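PDB 4Y9I: mycobacterium tuberculosis paralogous family 11 from Mycobacterium smegmatis, which probably uses coenzyme F420 as its redox partner in the interconversion of quinones and quinols, as an F420H(2)-dependent quinone reductase. Local coordinates for residues H3-D6 with R7-L11. Numbering follows the deposited sequence.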
ATOM      1  N   HIS A   3      14.695  -2.136   9.750  1.00 12.39           N
ATOM      2  CA  HIS A   3      14.472  -2.478   8.392  1.00 12.09           C
ATOM      3  C   HIS A   3      15.400  -1.684   7.564  1.00 13.04           C
ATOM      4  O   HIS A   3      15.615  -0.563   7.813  1.00 14.56           O
ATOM      5  CB  HIS A   3      13.025  -2.129   7.978  1.00 13.99           C
ATOM      6  CG  HIS A   3      12.030  -3.063   8.536  1.00 12.25           C
ATOM      7  ND1 HIS A   3      11.573  -2.938   9.813  1.00 13.97           N
ATOM      8  CD2 HIS A   3      11.434  -4.162   8.031  1.00 13.86           C
ATOM      9  CE1 HIS A   3      10.743  -3.914  10.074  1.00 13.53           C
ATOM     10  NE2 HIS A   3      10.639  -4.667   9.009  1.00 16.13           N
ATOM     11  N   VAL A   4      15.911  -2.346   6.539  1.00  9.09           N
ATOM     12  CA  VAL A   4      16.710  -1.790   5.519  1.00 10.83           C
ATOM     13  C   VAL A   4      15.947  -1.743   4.181  1.00 11.93           C
ATOM     14  O   VAL A   4      15.681  -2.737   3.601  1.00 11.70           O
ATOM     15  CB  VAL A   4      18.027  -2.519   5.373  1.00 13.29           C
ATOM     16  CG1 VAL A   4      18.935  -1.779   4.459  1.00 13.12           C
ATOM     17  CG2 VAL A   4      18.695  -2.710   6.700  1.00 17.15           C
ATOM     18  N   LEU A   5      15.592  -0.526   3.783  1.00 10.61           N
ATOM     19  CA  LEU A   5      14.759  -0.300   2.597  1.00  8.24           C
ATOM     20  C   LEU A   5      15.513   0.473   1.533  1.00  9.58           C
ATOM     21  O   LEU A   5      16.167   1.459   1.795  1.00 11.73           O
ATOM     22  CB  LEU A   5      13.462   0.456   2.979  1.00  9.86           C
ATOM     23  CG  LEU A   5      12.227  -0.309   3.462  1.00 11.60           C
ATOM     24  CD1 LEU A   5      11.735  -1.310   2.441  1.00 10.08           C
ATOM     25  CD2 LEU A   5      12.557  -1.088   4.726  1.00 12.56           C
ATOM     26  N   ASP A   6      15.403   0.014   0.276  1.00  7.92           N
ATOM     27  CA  ASP A   6      15.866   0.691  -0.881  1.00  8.36           C
ATOM     28  C   ASP A   6      14.783   0.549  -1.936  1.00  5.88           C
ATOM     29  O   ASP A   6      14.029  -0.431  -1.933  1.00  7.29           O
ATOM     30  CB  ASP A   6      17.156   0.120  -1.419  1.00  7.95           C
ATOM     31  CG  ASP A   6      18.373   0.479  -0.550  1.00 10.72           C
ATOM     32  OD1 ASP A   6      18.695   1.691  -0.477  1.00 14.36           O
ATOM     33  OD2 ASP A   6      18.946  -0.408   0.138  1.00 12.06           O
ATOM     34  N   ARG A   7      14.784   1.545  -2.850  1.00  9.01           N
ATOM     35  CA  ARG A   7      13.946   1.432  -4.082  1.00  8.45           C
ATOM     36  C   ARG A   7      14.297   0.092  -4.662  1.00  8.79           C
ATOM     37  O   ARG A   7      15.468  -0.257  -4.675  1.00 12.44           O
ATOM     38  CB  ARG A   7      14.246   2.514  -5.093  1.00 11.10           C
ATOM     39  CG  ARG A   7      14.000   3.852  -4.479  1.00 19.84           C
ATOM     40  CD  ARG A   7      13.959   4.977  -5.480  1.00 21.87           C
ATOM     41  NE  ARG A   7      13.839   6.236  -4.778  1.00 25.92           N
ATOM     42  CZ  ARG A   7      13.862   7.423  -5.351  1.00 33.99           C
ATOM     43  NH1 ARG A   7      14.015   7.520  -6.662  1.00 34.76           N
ATOM     44  NH2 ARG A   7      13.769   8.508  -4.580  1.00 26.36           N
ATOM     45  N   PRO A   8      13.317  -0.665  -5.157  1.00  7.30           N
ATOM     46  CA  PRO A   8      11.956  -0.264  -5.500  1.00  7.80           C
ATOM     47  C   PRO A   8      10.882  -0.499  -4.442  1.00  7.64           C
ATOM     48  O   PRO A   8       9.722  -0.554  -4.796  1.00  7.04           O
ATOM     49  CB  PRO A   8      11.683  -1.137  -6.743  1.00  7.83           C
ATOM     50  CG  PRO A   8      12.305  -2.385  -6.453  1.00  7.71           C
ATOM     51  CD  PRO A   8      13.610  -1.984  -5.774  1.00  6.60           C
ATOM     52  N   ILE A   9      11.290  -0.701  -3.181  1.00  5.37           N
ATOM     53  CA  ILE A   9      10.308  -1.146  -2.168  1.00  4.72           C
ATOM     54  C   ILE A   9      10.241  -0.120  -1.079  1.00  6.21           C
ATOM     55  O   ILE A   9      11.254   0.494  -0.725  1.00  7.81           O
ATOM     56  CB  ILE A   9      10.737  -2.550  -1.643  1.00  5.90           C
ATOM     57  CG1 ILE A   9      10.718  -3.565  -2.826  1.00  9.39           C
ATOM     58  CG2 ILE A   9       9.905  -3.004  -0.441  1.00  7.04           C
ATOM     59  CD1 ILE A   9      11.432  -4.866  -2.487  1.00  8.52           C
ATOM     60  N   VAL A  10       9.080   0.025  -0.462  1.00  4.84           N
ATOM     61  CA  VAL A  10       8.948   0.761   0.762  1.00  7.64           C
ATOM     62  C   VAL A  10       8.235  -0.090   1.843  1.00  7.33           C
ATOM     63  O   VAL A  10       7.670  -1.151   1.537  1.00  9.48           O
ATOM     64  CB  VAL A  10       8.180   2.050   0.575  1.00  8.52           C
ATOM     65  CG1 VAL A  10       8.941   2.988  -0.350  1.00 11.00           C
ATOM     66  CG2 VAL A  10       6.776   1.788   0.144  1.00  9.18           C
ATOM     67  N   LEU A  11       8.365   0.352   3.093  1.00  5.75           N
ATOM     68  CA  LEU A  11       7.744  -0.368   4.215  1.00  4.79           C
ATOM     69  C   LEU A  11       6.615   0.405   4.862  1.00  5.56           C
ATOM     70  O   LEU A  11       6.784   1.585   5.224  1.00  7.92           O
ATOM     71  CB  LEU A  11       8.792  -0.600   5.318  1.00  6.73           C
ATOM     72  CG  LEU A  11       8.286  -1.436   6.497  1.00  8.76           C
ATOM     73  CD1 LEU A  11       8.210  -2.894   6.131  1.00  9.85           C
ATOM     74  CD2 LEU A  11       9.225  -1.253   7.647  1.00  7.69           C
TER
HETATM   75  O   HOH W   1      17.259   3.177  -2.356  1.00 15.75           O
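Asp6 and Ile9 close a type VIa beta turn, the reversal that a cis proline makes possible, at the entrance to the first strand of the antiparallel barrel. Arg7 and Pro8 occupy its two corners and the peptide bond between them is cis, which folds the chain back sharply enough for Ile9 N to donate to Asp6 O at 3.0 Å. That bond is nearly straight, with an angle of 165° at the hydrogen. A water bridges the carboxylate of Asp6 to the backbone N of Arg7: it donates to Asp6 OD1 at 2.8 Å and accepts from Arg7 N at 3.0 Å.

Beyond the turn, the incoming loop is held to the strand by side chains. Leu5 lays both methyls against the strand from one side: CD1 rests 3.8 Å from Ile9 CG2 and also touches the Val10 carbonyl carbon, while CD2 meets Leu11 CB at 3.8 Å. The side chains of Leu5 and Leu11 cross at about a right angle. Backbone hydrogen bonds join Pro8 to Arg29 and Val10 to Leu27 of strand 22-32, and Gln64 of strand 60-65 bonds to the carbonyl of His3, so strands 22-32 and 60-65 both bond to residues of 3-11.

Leu11 extends its CG anti to the backbone N (chi1 -176°), carrying its methyls to His3. CD2 makes a CH-pi contact there, 3.5 Å from the imidazole centroid and 14° off the ring normal, with His3 CG its nearest ring atom.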